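Local atomic coordinates of oxidoreductase (Methanosarcina mazei, PDB entry 3KA7), a protein that binds flavin-adenine dinucleotide and is probably an oxidoreductase of the flavin-containing amine oxidoreductase family. Residues P385-P390 with D399-K404; G393-G398 with M417-K422; G12-A17 with G411-V416. All blocks are in the same frame, centred on the assembly; numbering follows the deposited sequence.

Interaction 1 (P385-P390 with D399-K404). With FAD (flavin-adenine dinucleotide), chain B.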
loop_
_atom_site.group_PDB
_atom_site.type_symbol
_atom_site.label_atom_id
_atom_site.label_comp_id
_atom_site.label_asym_id
_atom_site.label_seq_id
_atom_site.Cartn_x
_atom_site.Cartn_y
_atom_site.Cartn_z
ATOM N N PRO A 385 -6.978 -11.307 -6.694
ATOM C CA PRO A 385 -7.097 -12.698 -7.055
ATOM C C PRO A 385 -6.043 -13.446 -6.253
ATOM O O PRO A 385 -5.294 -12.830 -5.494
ATOM C CB PRO A 385 -6.696 -12.684 -8.527
ATOM C CG PRO A 385 -5.628 -11.659 -8.566
ATOM C CD PRO A 385 -6.039 -10.600 -7.583
ATOM N N GLY A 386 -5.986 -14.760 -6.399
ATOM C CA GLY A 386 -4.950 -15.526 -5.728
ATOM C C GLY A 386 -3.584 -15.327 -6.352
ATOM O O GLY A 386 -3.394 -14.463 -7.215
ATOM N N ASN A 387 -2.617 -16.134 -5.923
ATOM C CA ASN A 387 -1.249 -16.002 -6.412
ATOM C C ASN A 387 -0.888 -17.041 -7.455
ATOM O O ASN A 387 0.239 -17.054 -7.933
ATOM C CB ASN A 387 -0.245 -16.151 -5.267
ATOM C CG ASN A 387 -0.547 -15.259 -4.125
ATOM O OD1 ASN A 387 -0.234 -14.059 -4.165
ATOM N ND2 ASN A 387 -1.158 -15.825 -3.069
ATOM N N GLU A 388 -1.828 -17.920 -7.802
ATOM C CA GLU A 388 -1.520 -18.977 -8.765
ATOM C C GLU A 388 -1.800 -18.564 -10.201
ATOM O O GLU A 388 -2.521 -17.603 -10.447
ATOM C CB GLU A 388 -2.294 -20.251 -8.425
ATOM C CG GLU A 388 -1.946 -20.763 -7.031
ATOM C CD GLU A 388 -2.499 -22.139 -6.718
ATOM O OE1 GLU A 388 -3.335 -22.659 -7.483
ATOM O OE2 GLU A 388 -2.087 -22.699 -5.685
ATOM N N THR A 389 -1.234 -19.320 -11.137
ATOM C CA THR A 389 -1.420 -19.077 -12.561
ATOM C C THR A 389 -1.748 -20.416 -13.200
ATOM O O THR A 389 -1.787 -21.441 -12.504
ATOM C CB THR A 389 -0.149 -18.488 -13.214
ATOM O OG1 THR A 389 0.879 -19.493 -13.297
ATOM C CG2 THR A 389 0.380 -17.297 -12.398
ATOM N N PRO A 390 -1.990 -20.422 -14.515
ATOM C CA PRO A 390 -2.279 -21.673 -15.217
ATOM C C PRO A 390 -1.094 -22.636 -15.252
ATOM O O PRO A 390 -1.256 -23.796 -15.656
ATOM C CB PRO A 390 -2.613 -21.199 -16.641
ATOM C CG PRO A 390 -3.126 -19.812 -16.455
ATOM C CD PRO A 390 -2.281 -19.243 -15.348
ATOM N N ASP A 399 1.420 -6.326 -4.877
ATOM C CA ASP A 399 0.127 -5.732 -4.564
ATOM C C ASP A 399 -0.947 -5.965 -5.634
ATOM O O ASP A 399 -2.042 -5.401 -5.555
ATOM C CB ASP A 399 0.256 -4.265 -4.101
ATOM C CG ASP A 399 0.544 -3.285 -5.240
ATOM O OD1 ASP A 399 0.503 -3.670 -6.436
ATOM O OD2 ASP A 399 0.823 -2.114 -4.922
ATOM N N GLY A 400 -0.633 -6.810 -6.609
ATOM C CA GLY A 400 -1.639 -7.321 -7.548
ATOM C C GLY A 400 -2.136 -8.687 -7.125
ATOM O O GLY A 400 -2.998 -9.286 -7.781
ATOM N N ALA A 401 -1.582 -9.183 -6.019
ATOM C CA ALA A 401 -1.994 -10.471 -5.455
ATOM C C ALA A 401 -1.852 -10.449 -3.937
ATOM O O ALA A 401 -1.117 -11.259 -3.366
ATOM C CB ALA A 401 -1.163 -11.594 -6.039
ATOM N N LYS A 402 -2.555 -9.530 -3.292
ATOM C CA LYS A 402 -2.468 -9.366 -1.827
ATOM C C LYS A 402 -3.328 -10.385 -1.100
ATOM O O LYS A 402 -4.385 -10.792 -1.606
ATOM C CB LYS A 402 -2.923 -7.968 -1.416
ATOM C CG LYS A 402 -2.125 -6.845 -2.072
ATOM C CD LYS A 402 -2.517 -5.465 -1.542
ATOM C CE LYS A 402 -3.938 -5.081 -1.964
ATOM N NZ LYS A 402 -4.143 -5.162 -3.469
ATOM N N GLY A 403 -2.881 -10.785 0.093
ATOM C CA GLY A 403 -3.726 -11.564 1.001
ATOM C C GLY A 403 -4.938 -10.761 1.423
ATOM O O GLY A 403 -4.847 -9.559 1.680
ATOM N N LYS A 404 -6.090 -11.416 1.499
ATOM C CA LYS A 404 -7.314 -10.694 1.834
ATOM C C LYS A 404 -7.216 -10.037 3.203
ATOM O O LYS A 404 -6.752 -10.641 4.167
ATOM C CB LYS A 404 -8.531 -11.627 1.783
ATOM C CG LYS A 404 -8.804 -12.205 0.415
ATOM C CD LYS A 404 -10.074 -13.042 0.409
ATOM C CE LYS A 404 -10.133 -13.878 -0.849
ATOM N NZ LYS A 404 -11.436 -13.722 -1.532
HETATM P PA FAD B . 6.478 -3.351 -7.128
HETATM O O1A FAD B . 5.361 -3.224 -8.130
HETATM O O2A FAD B . 6.765 -2.135 -6.279
HETATM O O5B FAD B . 7.824 -3.775 -7.892
HETATM C C5B FAD B . 7.745 -4.449 -9.143
HETATM C C4B FAD B . 9.185 -4.441 -9.666
HETATM O O4B FAD B . 9.297 -5.169 -10.873
HETATM C C3B FAD B . 9.655 -3.012 -9.948
HETATM O O3B FAD B . 10.856 -2.739 -9.243
HETATM C C2B FAD B . 9.875 -2.993 -11.462
HETATM O O2B FAD B . 10.932 -2.141 -11.860
HETATM C C1B FAD B . 10.149 -4.460 -11.769
HETATM N N9A FAD B . 9.804 -4.888 -13.131
HETATM C C8A FAD B . 8.692 -4.585 -13.891
HETATM N N7A FAD B . 8.784 -5.271 -15.067
HETATM C C5A FAD B . 9.937 -5.992 -15.041
HETATM C C6A FAD B . 10.541 -6.837 -15.962
HETATM N N6A FAD B . 9.909 -7.163 -17.085
HETATM N N1A FAD B . 11.742 -7.434 -15.638
HETATM C C2A FAD B . 12.355 -7.195 -14.424
HETATM N N3A FAD B . 11.757 -6.350 -13.512
HETATM C C4A FAD B . 10.575 -5.764 -13.834
HETATM N N1 FAD B . 2.025 0.790 1.115
HETATM C C2 FAD B . 2.137 0.766 2.495
HETATM O O2 FAD B . 2.180 -0.319 3.090
HETATM N N3 FAD B . 2.171 1.962 3.194
HETATM C C4 FAD B . 2.094 3.174 2.529
HETATM O O4 FAD B . 2.124 4.241 3.143
HETATM C C4X FAD B . 1.976 3.200 1.147
HETATM N N5 FAD B . 1.878 4.411 0.476
HETATM C C5X FAD B . 1.776 4.417 -0.905
HETATM C C6 FAD B . 1.694 5.626 -1.595
HETATM C C7 FAD B . 1.612 5.638 -2.983
HETATM C C7M FAD B . 1.520 6.961 -3.702
HETATM C C8 FAD B . 1.606 4.432 -3.670
HETATM C C8M FAD B . 1.511 4.401 -5.168
HETATM C C9 FAD B . 1.677 3.221 -2.985
HETATM C C9A FAD B . 1.770 3.212 -1.597
HETATM N N10 FAD B . 1.841 2.006 -0.912
HETATM C C10 FAD B . 1.951 1.997 0.452
HETATM C "C1'" FAD B . 1.740 0.698 -1.624
HETATM C "C2'" FAD B . 3.151 0.123 -1.805
HETATM O "O2'" FAD B . 4.023 1.147 -2.276
HETATM C "C3'" FAD B . 3.092 -1.033 -2.798
HETATM O "O3'" FAD B . 2.003 -1.885 -2.459
HETATM C "C4'" FAD B . 4.347 -1.898 -2.875
HETATM O "O4'" FAD B . 5.522 -1.123 -2.993
HETATM C "C5'" FAD B . 4.212 -2.753 -4.130
HETATM O "O5'" FAD B . 5.194 -3.757 -4.059
HETATM P P FAD B . 5.170 -4.972 -5.081
HETATM O O1P FAD B . 5.643 -6.215 -4.369
HETATM O O2P FAD B . 3.833 -5.106 -5.781
HETATM O O3P FAD B . 6.286 -4.651 -6.195
HETATM O O HOH W 1 -4.895 -13.060 -2.809
#

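Interaction 2 (G393-G398 with M417-K422). With FAD (flavin-adenine dinucleotide), chain B.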
loop_
_atom_site.group_PDB
_atom_site.type_symbol
_atom_site.label_atom_id
_atom_site.label_comp_id
_atom_site.label_asym_id
_atom_site.label_seq_id
_atom_site.Cartn_x
_atom_site.Cartn_y
_atom_site.Cartn_z
ATOM N N GLY A 393 4.548 -24.130 -10.889
ATOM C CA GLY A 393 5.843 -23.538 -10.590
ATOM C C GLY A 393 5.939 -22.048 -10.892
ATOM O O GLY A 393 7.005 -21.460 -10.748
ATOM N N LEU A 394 4.829 -21.446 -11.317
ATOM C CA LEU A 394 4.777 -19.996 -11.531
ATOM C C LEU A 394 3.761 -19.356 -10.600
ATOM O O LEU A 394 2.568 -19.671 -10.672
ATOM C CB LEU A 394 4.415 -19.683 -12.990
ATOM C CG LEU A 394 4.182 -18.198 -13.302
ATOM C CD1 LEU A 394 5.440 -17.390 -13.057
ATOM C CD2 LEU A 394 3.704 -18.045 -14.732
ATOM N N TYR A 395 4.242 -18.471 -9.725
ATOM C CA TYR A 395 3.390 -17.732 -8.788
ATOM C C TYR A 395 3.555 -16.218 -8.940
ATOM O O TYR A 395 4.599 -15.738 -9.372
ATOM C CB TYR A 395 3.720 -18.123 -7.348
ATOM C CG TYR A 395 3.426 -19.584 -7.033
ATOM C CD1 TYR A 395 2.185 -19.970 -6.546
ATOM C CD2 TYR A 395 4.389 -20.566 -7.237
ATOM C CE1 TYR A 395 1.904 -21.309 -6.260
ATOM C CE2 TYR A 395 4.119 -21.907 -6.962
ATOM C CZ TYR A 395 2.874 -22.265 -6.466
ATOM O OH TYR A 395 2.588 -23.593 -6.185
ATOM N N VAL A 396 2.514 -15.482 -8.573
ATOM C CA VAL A 396 2.544 -14.017 -8.615
ATOM C C VAL A 396 2.440 -13.455 -7.206
ATOM O O VAL A 396 1.550 -13.837 -6.434
ATOM C CB VAL A 396 1.382 -13.456 -9.463
ATOM C CG1 VAL A 396 1.343 -11.910 -9.372
ATOM C CG2 VAL A 396 1.506 -13.943 -10.890
ATOM N N VAL A 397 3.359 -12.554 -6.869
ATOM C CA VAL A 397 3.312 -11.863 -5.588
ATOM C C VAL A 397 3.350 -10.354 -5.803
ATOM O O VAL A 397 3.648 -9.879 -6.902
ATOM C CB VAL A 397 4.486 -12.261 -4.691
ATOM C CG1 VAL A 397 4.445 -13.778 -4.430
ATOM C CG2 VAL A 397 5.818 -11.870 -5.342
ATOM N N GLY A 398 3.055 -9.602 -4.748
ATOM C CA GLY A 398 3.019 -8.143 -4.872
ATOM C C GLY A 398 1.612 -7.622 -4.664
ATOM O O GLY A 398 0.712 -8.384 -4.299
HETATM N N MSE A 417 3.543 -14.957 2.016
HETATM C CA MSE A 417 3.474 -16.063 2.981
HETATM C C MSE A 417 2.653 -17.220 2.415
HETATM O O MSE A 417 3.007 -18.387 2.578
HETATM C CB MSE A 417 2.863 -15.593 4.300
HETATM C CG MSE A 417 3.738 -14.635 5.094
HETATM SE SE MSE A 417 2.746 -13.953 6.630
HETATM C CE MSE A 417 4.238 -13.353 7.742
ATOM N N SER A 418 1.560 -16.892 1.735
ATOM C CA SER A 418 0.699 -17.916 1.135
ATOM C C SER A 418 1.441 -18.752 0.090
ATOM O O SER A 418 1.354 -19.987 0.072
ATOM C CB SER A 418 -0.548 -17.266 0.528
ATOM O OG SER A 418 -1.319 -18.226 -0.169
ATOM N N VAL A 419 2.185 -18.076 -0.777
ATOM C CA VAL A 419 2.987 -18.745 -1.790
ATOM C C VAL A 419 4.052 -19.625 -1.148
ATOM O O VAL A 419 4.242 -20.781 -1.542
ATOM C CB VAL A 419 3.649 -17.727 -2.718
ATOM C CG1 VAL A 419 4.720 -18.372 -3.561
ATOM C CG2 VAL A 419 2.588 -17.057 -3.591
HETATM N N MSE A 420 4.752 -19.073 -0.167
HETATM C CA MSE A 420 5.816 -19.813 0.504
HETATM C C MSE A 420 5.265 -21.104 1.113
HETATM O O MSE A 420 5.900 -22.153 1.038
HETATM C CB MSE A 420 6.452 -18.951 1.593
HETATM C CG MSE A 420 7.128 -17.674 1.084
HETATM SE SE MSE A 420 8.633 -18.003 -0.101
HETATM C CE MSE A 420 7.812 -17.555 -1.832
ATOM N N GLU A 421 4.084 -21.022 1.714
ATOM C CA GLU A 421 3.465 -22.190 2.339
ATOM C C GLU A 421 3.098 -23.222 1.284
ATOM O O GLU A 421 3.197 -24.432 1.511
ATOM C CB GLU A 421 2.234 -21.772 3.142
ATOM C CG GLU A 421 2.561 -20.855 4.325
ATOM C CD GLU A 421 1.361 -20.068 4.830
ATOM O OE1 GLU A 421 0.211 -20.443 4.513
ATOM O OE2 GLU A 421 1.570 -19.060 5.547
ATOM N N LYS A 422 2.682 -22.741 0.119
ATOM C CA LYS A 422 2.348 -23.626 -0.985
ATOM C C LYS A 422 3.593 -24.315 -1.519
ATOM O O LYS A 422 3.566 -25.527 -1.755
ATOM C CB LYS A 422 1.636 -22.853 -2.105
ATOM C CG LYS A 422 0.186 -22.521 -1.785
ATOM C CD LYS A 422 -0.456 -21.653 -2.867
ATOM C CE LYS A 422 -1.914 -21.361 -2.530
ATOM N NZ LYS A 422 -2.568 -20.550 -3.590
HETATM P PA FAD B . 6.478 -3.351 -7.128
HETATM O O1A FAD B . 5.361 -3.224 -8.130
HETATM O O2A FAD B . 6.765 -2.135 -6.279
HETATM O O5B FAD B . 7.824 -3.775 -7.892
HETATM C C5B FAD B . 7.745 -4.449 -9.143
HETATM C C4B FAD B . 9.185 -4.441 -9.666
HETATM O O4B FAD B . 9.297 -5.169 -10.873
HETATM C C3B FAD B . 9.655 -3.012 -9.948
HETATM O O3B FAD B . 10.856 -2.739 -9.243
HETATM C C2B FAD B . 9.875 -2.993 -11.462
HETATM O O2B FAD B . 10.932 -2.141 -11.860
HETATM C C1B FAD B . 10.149 -4.460 -11.769
HETATM N N9A FAD B . 9.804 -4.888 -13.131
HETATM C C8A FAD B . 8.692 -4.585 -13.891
HETATM N N7A FAD B . 8.784 -5.271 -15.067
HETATM C C5A FAD B . 9.937 -5.992 -15.041
HETATM C C6A FAD B . 10.541 -6.837 -15.962
HETATM N N6A FAD B . 9.909 -7.163 -17.085
HETATM N N1A FAD B . 11.742 -7.434 -15.638
HETATM C C2A FAD B . 12.355 -7.195 -14.424
HETATM N N3A FAD B . 11.757 -6.350 -13.512
HETATM C C4A FAD B . 10.575 -5.764 -13.834
HETATM N N1 FAD B . 2.025 0.790 1.115
HETATM C C2 FAD B . 2.137 0.766 2.495
HETATM O O2 FAD B . 2.180 -0.319 3.090
HETATM N N3 FAD B . 2.171 1.962 3.194
HETATM C C4 FAD B . 2.094 3.174 2.529
HETATM O O4 FAD B . 2.124 4.241 3.143
HETATM C C4X FAD B . 1.976 3.200 1.147
HETATM N N5 FAD B . 1.878 4.411 0.476
HETATM C C5X FAD B . 1.776 4.417 -0.905
HETATM C C6 FAD B . 1.694 5.626 -1.595
HETATM C C7 FAD B . 1.612 5.638 -2.983
HETATM C C7M FAD B . 1.520 6.961 -3.702
HETATM C C8 FAD B . 1.606 4.432 -3.670
HETATM C C8M FAD B . 1.511 4.401 -5.168
HETATM C C9 FAD B . 1.677 3.221 -2.985
HETATM C C9A FAD B . 1.770 3.212 -1.597
HETATM N N10 FAD B . 1.841 2.006 -0.912
HETATM C C10 FAD B . 1.951 1.997 0.452
HETATM C "C1'" FAD B . 1.740 0.698 -1.624
HETATM C "C2'" FAD B . 3.151 0.123 -1.805
HETATM O "O2'" FAD B . 4.023 1.147 -2.276
HETATM C "C3'" FAD B . 3.092 -1.033 -2.798
HETATM O "O3'" FAD B . 2.003 -1.885 -2.459
HETATM C "C4'" FAD B . 4.347 -1.898 -2.875
HETATM O "O4'" FAD B . 5.522 -1.123 -2.993
HETATM C "C5'" FAD B . 4.212 -2.753 -4.130
HETATM O "O5'" FAD B . 5.194 -3.757 -4.059
HETATM P P FAD B . 5.170 -4.972 -5.081
HETATM O O1P FAD B . 5.643 -6.215 -4.369
HETATM O O2P FAD B . 3.833 -5.106 -5.781
HETATM O O3P FAD B . 6.286 -4.651 -6.195
#

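Interaction 3 (G12-A17 with G411-V416)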
loop_
_atom_site.group_PDB
_atom_site.type_symbol
_atom_site.label_atom_id
_atom_site.label_comp_id
_atom_site.label_asym_id
_atom_site.label_seq_id
_atom_site.Cartn_x
_atom_site.Cartn_y
_atom_site.Cartn_z
ATOM N N GLY A 12 8.904 -9.348 -4.291
ATOM C CA GLY A 12 9.976 -10.162 -4.838
ATOM C C GLY A 12 11.119 -10.354 -3.862
ATOM O O GLY A 12 11.681 -11.457 -3.756
ATOM N N LEU A 13 11.457 -9.286 -3.140
ATOM C CA LEU A 13 12.538 -9.342 -2.147
ATOM C C LEU A 13 12.155 -10.161 -0.913
ATOM O O LEU A 13 12.973 -10.930 -0.399
ATOM C CB LEU A 13 12.979 -7.944 -1.741
ATOM C CG LEU A 13 13.619 -7.119 -2.863
ATOM C CD1 LEU A 13 13.878 -5.692 -2.394
ATOM C CD2 LEU A 13 14.901 -7.764 -3.358
ATOM N N LEU A 14 10.918 -10.005 -0.436
ATOM C CA LEU A 14 10.406 -10.914 0.600
ATOM C C LEU A 14 10.513 -12.374 0.176
ATOM O O LEU A 14 10.950 -13.236 0.953
ATOM C CB LEU A 14 8.947 -10.590 0.936
ATOM C CG LEU A 14 8.700 -9.248 1.631
ATOM C CD1 LEU A 14 7.193 -9.029 1.736
ATOM C CD2 LEU A 14 9.335 -9.229 3.016
ATOM N N SER A 15 10.093 -12.658 -1.052
ATOM C CA SER A 15 10.181 -14.009 -1.608
ATOM C C SER A 15 11.615 -14.501 -1.675
ATOM O O SER A 15 11.923 -15.627 -1.258
ATOM C CB SER A 15 9.580 -14.033 -3.006
ATOM O OG SER A 15 8.196 -13.756 -2.941
ATOM N N ALA A 16 12.495 -13.656 -2.194
ATOM C CA ALA A 16 13.904 -14.038 -2.339
ATOM C C ALA A 16 14.546 -14.305 -0.981
ATOM O O ALA A 16 15.319 -15.278 -0.821
ATOM C CB ALA A 16 14.674 -12.956 -3.101
ATOM N N ALA A 17 14.242 -13.451 -0.007
ATOM C CA ALA A 17 14.787 -13.617 1.350
ATOM C C ALA A 17 14.341 -14.947 1.956
ATOM O O ALA A 17 15.172 -15.710 2.463
ATOM C CB ALA A 17 14.393 -12.452 2.250
ATOM N N GLY A 411 -0.882 -6.681 3.154
ATOM C CA GLY A 411 -1.462 -7.597 2.182
ATOM C C GLY A 411 -0.414 -8.225 1.288
ATOM O O GLY A 411 -0.504 -9.398 0.950
ATOM N N VAL A 412 0.584 -7.444 0.877
ATOM C CA VAL A 412 1.654 -8.000 0.062
ATOM C C VAL A 412 2.344 -9.120 0.836
ATOM O O VAL A 412 2.560 -10.212 0.308
ATOM C CB VAL A 412 2.695 -6.931 -0.323
ATOM C CG1 VAL A 412 3.923 -7.595 -0.967
ATOM C CG2 VAL A 412 2.073 -5.915 -1.262
ATOM N N ALA A 413 2.659 -8.856 2.104
ATOM C CA ALA A 413 3.318 -9.867 2.949
ATOM C C ALA A 413 2.475 -11.147 3.092
ATOM O O ALA A 413 2.989 -12.261 2.940
ATOM C CB ALA A 413 3.636 -9.270 4.316
ATOM N N LEU A 414 1.182 -10.985 3.378
ATOM C CA LEU A 414 0.283 -12.136 3.518
ATOM C C LEU A 414 0.298 -12.991 2.265
ATOM O O LEU A 414 0.346 -14.216 2.339
ATOM C CB LEU A 414 -1.141 -11.681 3.842
ATOM C CG LEU A 414 -1.341 -11.122 5.249
ATOM C CD1 LEU A 414 -2.691 -10.409 5.381
ATOM C CD2 LEU A 414 -1.205 -12.230 6.290
ATOM N N GLY A 415 0.263 -12.342 1.106
ATOM C CA GLY A 415 0.332 -13.066 -0.166
ATOM C C GLY A 415 1.626 -13.853 -0.336
ATOM O O GLY A 415 1.601 -15.010 -0.748
ATOM N N VAL A 416 2.765 -13.240 -0.024
ATOM C CA VAL A 416 4.040 -13.941 -0.146
ATOM C C VAL A 416 4.042 -15.147 0.793
ATOM O O VAL A 416 4.454 -16.235 0.404
ATOM C CB VAL A 416 5.254 -13.024 0.160
ATOM C CG1 VAL A 416 6.552 -13.822 0.159
ATOM C CG2 VAL A 416 5.331 -11.880 -0.854
#

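Interaction 1 (P385-P390 with D399-K404)
Asn-387 and Ala-401 mark the closest backbone approach, with their CA atoms 5.7 Å apart. Neither 385-390 nor 399-404 is a regular helix or strand. No clear direct hydrogen bond joins them, but one water does. It donates to Pro-385 O at 2.7 Å and to Lys-402 O at 2.6 Å, so two carbonyls that cannot bond each other share a donor. Ala-401 is the central side chain. Its CB packs against Gly-386 O and meets the end of the Asn-387 side chain. The Pro-385 ring comes in by CD, which lies 3.3 Å from Gly-400 O. Beyond this contact surface, Asp-399 turns to the cofactor. Asp-399 N donates to FAD O2P at 2.9 Å, a fairly straight bond of 164°. Asp-399 CG sits between the backbone N and the carbonyl carbon (chi1 75°), and from there OD2 of Asp-399 accepts from FAD O3' at 2.7 Å. One residue thus grips both the pyrophosphate and the ribityl chain. OD2 also forms a salt bridge with Arg-38, and OD1 accepts from Arg-378 N. Lys-402 NZ bonds back to Asp-399 O at 3.0 Å within the segment and also pairs with Asp-384. The 399-404 loop joins strand 394-396 to helix 408-421. The side chain of Asn-387 touches that helix at Ser-418 and Val-419, while Pro-385 packs on Met-272 of helix 267-275.

Interaction 2 (G393-G398 with M417-K422)
Val-419 meets Tyr-395 and Val-397 with its two methyls, which its first torsion sets in place. CG1 is anti to the backbone N (chi1 167°) and touches Tyr-395. CG2, anti to the carbonyl carbon, touches Val-397 and also the CB of Tyr-395. Tyr-395 has CG anti to its own carbonyl carbon (chi1 -64°), which sets CG against Val-419 CG1. Tyr-395 CG lies 3.9 Å from Val-419 CG1. The two side chains slide past each other in opposite directions, and the methyl approaches the ring obliquely. Val-397 CG1 meets Val-419 CG2 at 3.9 Å, the side chains crossing at about a right angle. Farther along the ring, Tyr-395 CE1 is 4.1 Å from Lys-422 CD. The lysine chain is extended beyond CG, and its NZ forms a salt bridge with Glu-388. Tyr-395 on the strand and Val-397 just after it both point toward helix 408-421. Strand 394-396 is an outermost strand of the parallel Rossmann-type sheet and bonds to strand 243-246. Past its end the chain turns through Gly-398, whose CA is 3.3 Å from FAD O2P. No hydrogen bond crosses the contact. Helix and strand are held by apolar contact, with the aliphatic part of Lys-422 lying at the exposed margin and its charge paired elsewhere.

Interaction 3 (G12-A17 with G411-V416)
Leu-14 and Ser-15 of helix 10-21 face Val-416 of helix 408-421. Val-416 CG1 is the shared methyl. Anti to the backbone N (chi1 174°), Val-416 CG1 lies 3.5 Å from Ser-15 OG and 4.1 Å from Leu-14 CB. Val-416 CG2 also approaches Ser-15 OG, at 4.0 Å. The valine thus brings both branches to the serine, and CG1 reaches the leucine stem as well. Leu-14 CD1 works one turn back along the partner helix. Leu-14 CD1 is 4.1 Å from Ala-413 CA and 4.5 Å from Val-412 CG1. No hydrogen bond crosses between the segments, and all five touching residues are buried. The segment axes approach to 9.8 Å and run in the same general direction, 38° apart. Helix 10-21 is the first helix of the Rossmann-type dinucleotide-binding fold. Gly-12 fits the last glycine of a GxGxxG motif, and the preceding Gly-11 donates its N to FAD. Helix 408-421 also begins at the cofactor, where Val-409 N donates to it. In the next shell, the Ser-15 hydroxyl bonds to Gly-11 O of its own helix. This gives the buried polar group a partner while OG also touches Val-416. Val-397 packs on both Ser-15 and Val-416. Phe-68 of helix 64-71 touches Leu-14 and Val-416, and Leu-65 of that helix also meets Leu-14. Leu-202 of helix 195-208 packs on Leu-14 too. Val-412 extends beyond the helix pair to Asp-399, beside the FAD.

Interactions 2 and 3 share helix 408-421, and their centres are 8 Å apart. Val-397 joins them: Val-397 CB is 3.9 Å from Val-416 CG2, and Val-397 CG2 is 3.9 Å from Ser-15 OG. Interaction 1 lies about 8 Å from interaction 2, centre to centre. Asn-387 O probably accepts from Val-396 N at 2.8 Å, and Glu-388 OE2 pairs with Lys-422 NZ at 3.0 Å. Interaction 1 meets interaction 3 through a probable bond from Gly-403 N to Gly-411 O, 2.9 Å long. Asp-399 and Gly-398 bring interactions 1 and 2 to the same FAD phosphate, while Val-412 of interaction 3 packs beside both.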